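Side-chain contact in zona occludens toxin N-terminal domain-containing protein (Neisseria meningitidis MC58, PDB 2R2A), which is of unknown function but, as the N-terminal Zot domain of a predicted membrane protein, has a P-loop NTPase-like fold and probably binds nucleotide: residues E79-P84 against V113-T118. Residues are numbered along the deposited sequence; the frame is centred on the assembly and turned at random.
Sequences EWIKKP and VQWLNT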
loop_
_atom_site.group_PDB
_atom_site.type_symbol
_atom_site.label_atom_id
_atom_site.label_comp_id
_atom_site.label_asym_id
_atom_site.label_seq_id
_atom_site.Cartn_x
_atom_site.Cartn_y
_atom_site.Cartn_z
ATOM N N GLU A 79 -8.349 -9.777 -11.844
ATOM C CA GLU A 79 -9.285 -9.702 -12.967
ATOM C C GLU A 79 -9.431 -8.253 -13.447
ATOM O O GLU A 79 -8.934 -7.906 -14.523
ATOM C CB GLU A 79 -10.652 -10.295 -12.602
ATOM C CG GLU A 79 -10.698 -11.824 -12.479
ATOM C CD GLU A 79 -12.130 -12.388 -12.416
ATOM O OE1 GLU A 79 -12.300 -13.602 -12.167
ATOM O OE2 GLU A 79 -13.096 -11.620 -12.631
ATOM N N TRP A 80 -10.112 -7.419 -12.659
ATOM C CA TRP A 80 -10.408 -6.044 -13.053
ATOM C C TRP A 80 -9.211 -5.094 -13.238
ATOM O O TRP A 80 -9.352 -4.089 -13.933
ATOM C CB TRP A 80 -11.427 -5.400 -12.107
ATOM C CG TRP A 80 -11.104 -5.444 -10.633
ATOM C CD1 TRP A 80 -11.509 -6.395 -9.745
ATOM C CD2 TRP A 80 -10.362 -4.467 -9.859
ATOM N NE1 TRP A 80 -11.055 -6.096 -8.483
ATOM C CE2 TRP A 80 -10.356 -4.921 -8.518
ATOM C CE3 TRP A 80 -9.701 -3.264 -10.171
ATOM C CZ2 TRP A 80 -9.721 -4.215 -7.478
ATOM C CZ3 TRP A 80 -9.063 -2.564 -9.140
ATOM C CH2 TRP A 80 -9.072 -3.050 -7.807
ATOM N N ILE A 81 -8.062 -5.374 -12.609
ATOM C CA ILE A 81 -6.876 -4.515 -12.765
ATOM C C ILE A 81 -6.331 -4.486 -14.215
ATOM O O ILE A 81 -5.651 -3.521 -14.610
ATOM C CB ILE A 81 -5.743 -4.809 -11.725
ATOM C CG1 ILE A 81 -4.913 -3.555 -11.441
ATOM C CG2 ILE A 81 -4.807 -5.897 -12.203
ATOM C CD1 ILE A 81 -5.609 -2.464 -10.598
ATOM N N LYS A 82 -6.648 -5.523 -14.993
ATOM C CA LYS A 82 -6.134 -5.660 -16.360
ATOM C C LYS A 82 -6.999 -4.945 -17.398
ATOM O O LYS A 82 -6.625 -4.842 -18.583
ATOM C CB LYS A 82 -5.902 -7.136 -16.710
ATOM C CG LYS A 82 -5.316 -7.887 -15.511
ATOM C CD LYS A 82 -4.335 -8.998 -15.847
ATOM C CE LYS A 82 -3.517 -9.325 -14.565
ATOM N NZ LYS A 82 -3.087 -10.755 -14.462
ATOM N N LYS A 83 -8.148 -4.429 -16.960
ATOM C CA LYS A 83 -9.032 -3.733 -17.890
ATOM C C LYS A 83 -8.654 -2.285 -18.152
ATOM O O LYS A 83 -8.358 -1.540 -17.210
ATOM C CB LYS A 83 -10.515 -3.914 -17.541
ATOM C CG LYS A 83 -11.063 -3.244 -16.303
ATOM C CD LYS A 83 -12.480 -3.821 -16.076
ATOM C CE LYS A 83 -13.051 -3.450 -14.713
ATOM N NZ LYS A 83 -14.054 -4.476 -14.251
ATOM N N PRO A 84 -8.652 -1.886 -19.450
ATOM C CA PRO A 84 -8.191 -0.596 -19.954
ATOM C C PRO A 84 -8.415 0.637 -19.083
ATOM O O PRO A 84 -7.518 1.461 -18.996
ATOM C CB PRO A 84 -8.958 -0.432 -21.291
ATOM C CG PRO A 84 -9.585 -1.768 -21.588
ATOM C CD PRO A 84 -9.069 -2.752 -20.570
ATOM N N VAL A 113 -2.376 -13.376 -6.140
ATOM C CA VAL A 113 -0.962 -13.152 -5.854
ATOM C C VAL A 113 -0.118 -13.297 -7.116
ATOM O O VAL A 113 0.807 -12.513 -7.310
ATOM C CB VAL A 113 -0.436 -14.142 -4.751
ATOM C CG1 VAL A 113 1.091 -14.083 -4.571
ATOM C CG2 VAL A 113 -1.143 -13.906 -3.413
ATOM N N GLN A 114 -0.436 -14.291 -7.971
ATOM C CA GLN A 114 0.385 -14.624 -9.154
ATOM C C GLN A 114 0.669 -13.422 -10.054
ATOM O O GLN A 114 1.736 -13.324 -10.674
ATOM C CB GLN A 114 -0.276 -15.733 -10.004
ATOM C CG GLN A 114 -0.365 -17.085 -9.307
ATOM C CD GLN A 114 -0.897 -18.203 -10.168
ATOM O OE1 GLN A 114 -1.706 -17.989 -11.076
ATOM N NE2 GLN A 114 -0.463 -19.424 -9.867
ATOM N N TRP A 115 -0.314 -12.533 -10.160
ATOM C CA TRP A 115 -0.236 -11.386 -11.075
ATOM C C TRP A 115 0.719 -10.300 -10.616
ATOM O O TRP A 115 1.157 -9.474 -11.417
ATOM C CB TRP A 115 -1.627 -10.789 -11.306
ATOM C CG TRP A 115 -2.142 -9.998 -10.162
ATOM C CD1 TRP A 115 -2.786 -10.483 -9.064
ATOM C CD2 TRP A 115 -2.066 -8.575 -9.986
ATOM N NE1 TRP A 115 -3.111 -9.460 -8.207
ATOM C CE2 TRP A 115 -2.675 -8.276 -8.743
ATOM C CE3 TRP A 115 -1.521 -7.523 -10.746
ATOM C CZ2 TRP A 115 -2.784 -6.969 -8.251
ATOM C CZ3 TRP A 115 -1.626 -6.219 -10.253
ATOM C CH2 TRP A 115 -2.246 -5.960 -9.005
ATOM N N LEU A 116 1.058 -10.309 -9.318
ATOM C CA LEU A 116 1.815 -9.234 -8.736
ATOM C C LEU A 116 3.168 -9.103 -9.370
ATOM O O LEU A 116 3.652 -7.986 -9.575
ATOM C CB LEU A 116 1.964 -9.406 -7.217
ATOM C CG LEU A 116 0.682 -9.260 -6.399
ATOM C CD1 LEU A 116 0.968 -9.566 -4.946
ATOM C CD2 LEU A 116 0.114 -7.871 -6.531
ATOM N N ASN A 117 3.791 -10.234 -9.693
ATOM C CA ASN A 117 5.155 -10.167 -10.184
ATOM C C ASN A 117 5.215 -9.556 -11.584
ATOM O O ASN A 117 6.286 -9.181 -12.039
ATOM C CB ASN A 117 5.847 -11.527 -10.122
ATOM C CG ASN A 117 5.439 -12.421 -11.247
ATOM O OD1 ASN A 117 6.100 -12.468 -12.282
ATOM N ND2 ASN A 117 4.322 -13.112 -11.081
ATOM N N THR A 118 4.059 -9.440 -12.243
ATOM C CA THR A 118 3.945 -8.716 -13.521
ATOM C C THR A 118 3.112 -7.425 -13.450
ATOM O O THR A 118 2.597 -6.949 -14.470
ATOM C CB THR A 118 3.432 -9.629 -14.677
ATOM O OG1 THR A 118 2.234 -10.315 -14.276
ATOM C CG2 THR A 118 4.500 -10.648 -15.053
#
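I81 and W115 make the apolar part of this contact: the branch methyl CG2 of I81 lies over one face of the indole. I81 CG2 stands 4.0 Å from the centroid of the W115 six-membered ring and 22° off the ring normal, which qualifies as a CH-pi contact. The methyl is nevertheless displaced toward the rim, and its closest ring atom is CZ3 of W115, at 3.7 Å from I81 CG2. I81 chi1 of -151° turns CG1 anti to the backbone N and leaves CG2 between the backbone N and the carbonyl carbon, from where it meets the ring. L116 CD2 lies against the opposite face, 3.4 Å above the W115 plane, so the indole has a methyl against each face, both displaced toward the rim.

The segments run on from the short helices 77-80 and 111-114, the first through a type I turn from W80 to K83. I126, on the parallel strand 125-130 of a mixed sheet consistent with the P-loop NTPase fold expected of a Zot domain, touches W115, as do M77 and Y78; the indole thus packs between helix 77-80 and that strand. Its NE1 has a weak hydrogen bond to N112 O.

The polar end of K82 takes a different route. Its chain, bent at chi2 and chi4, reaches across to the base of the tryptophan side chain, with K82 NZ 3.5 Å from W115 CB and oblique to the ring.

No hydrogen bond links the two segments; within the second, W115 O accepts from T118 N at 3.0 Å and from T118 OG1 at 3.2 Å, both on the same face of the carbonyl plane; the hydroxyl sits 37° out of that plane.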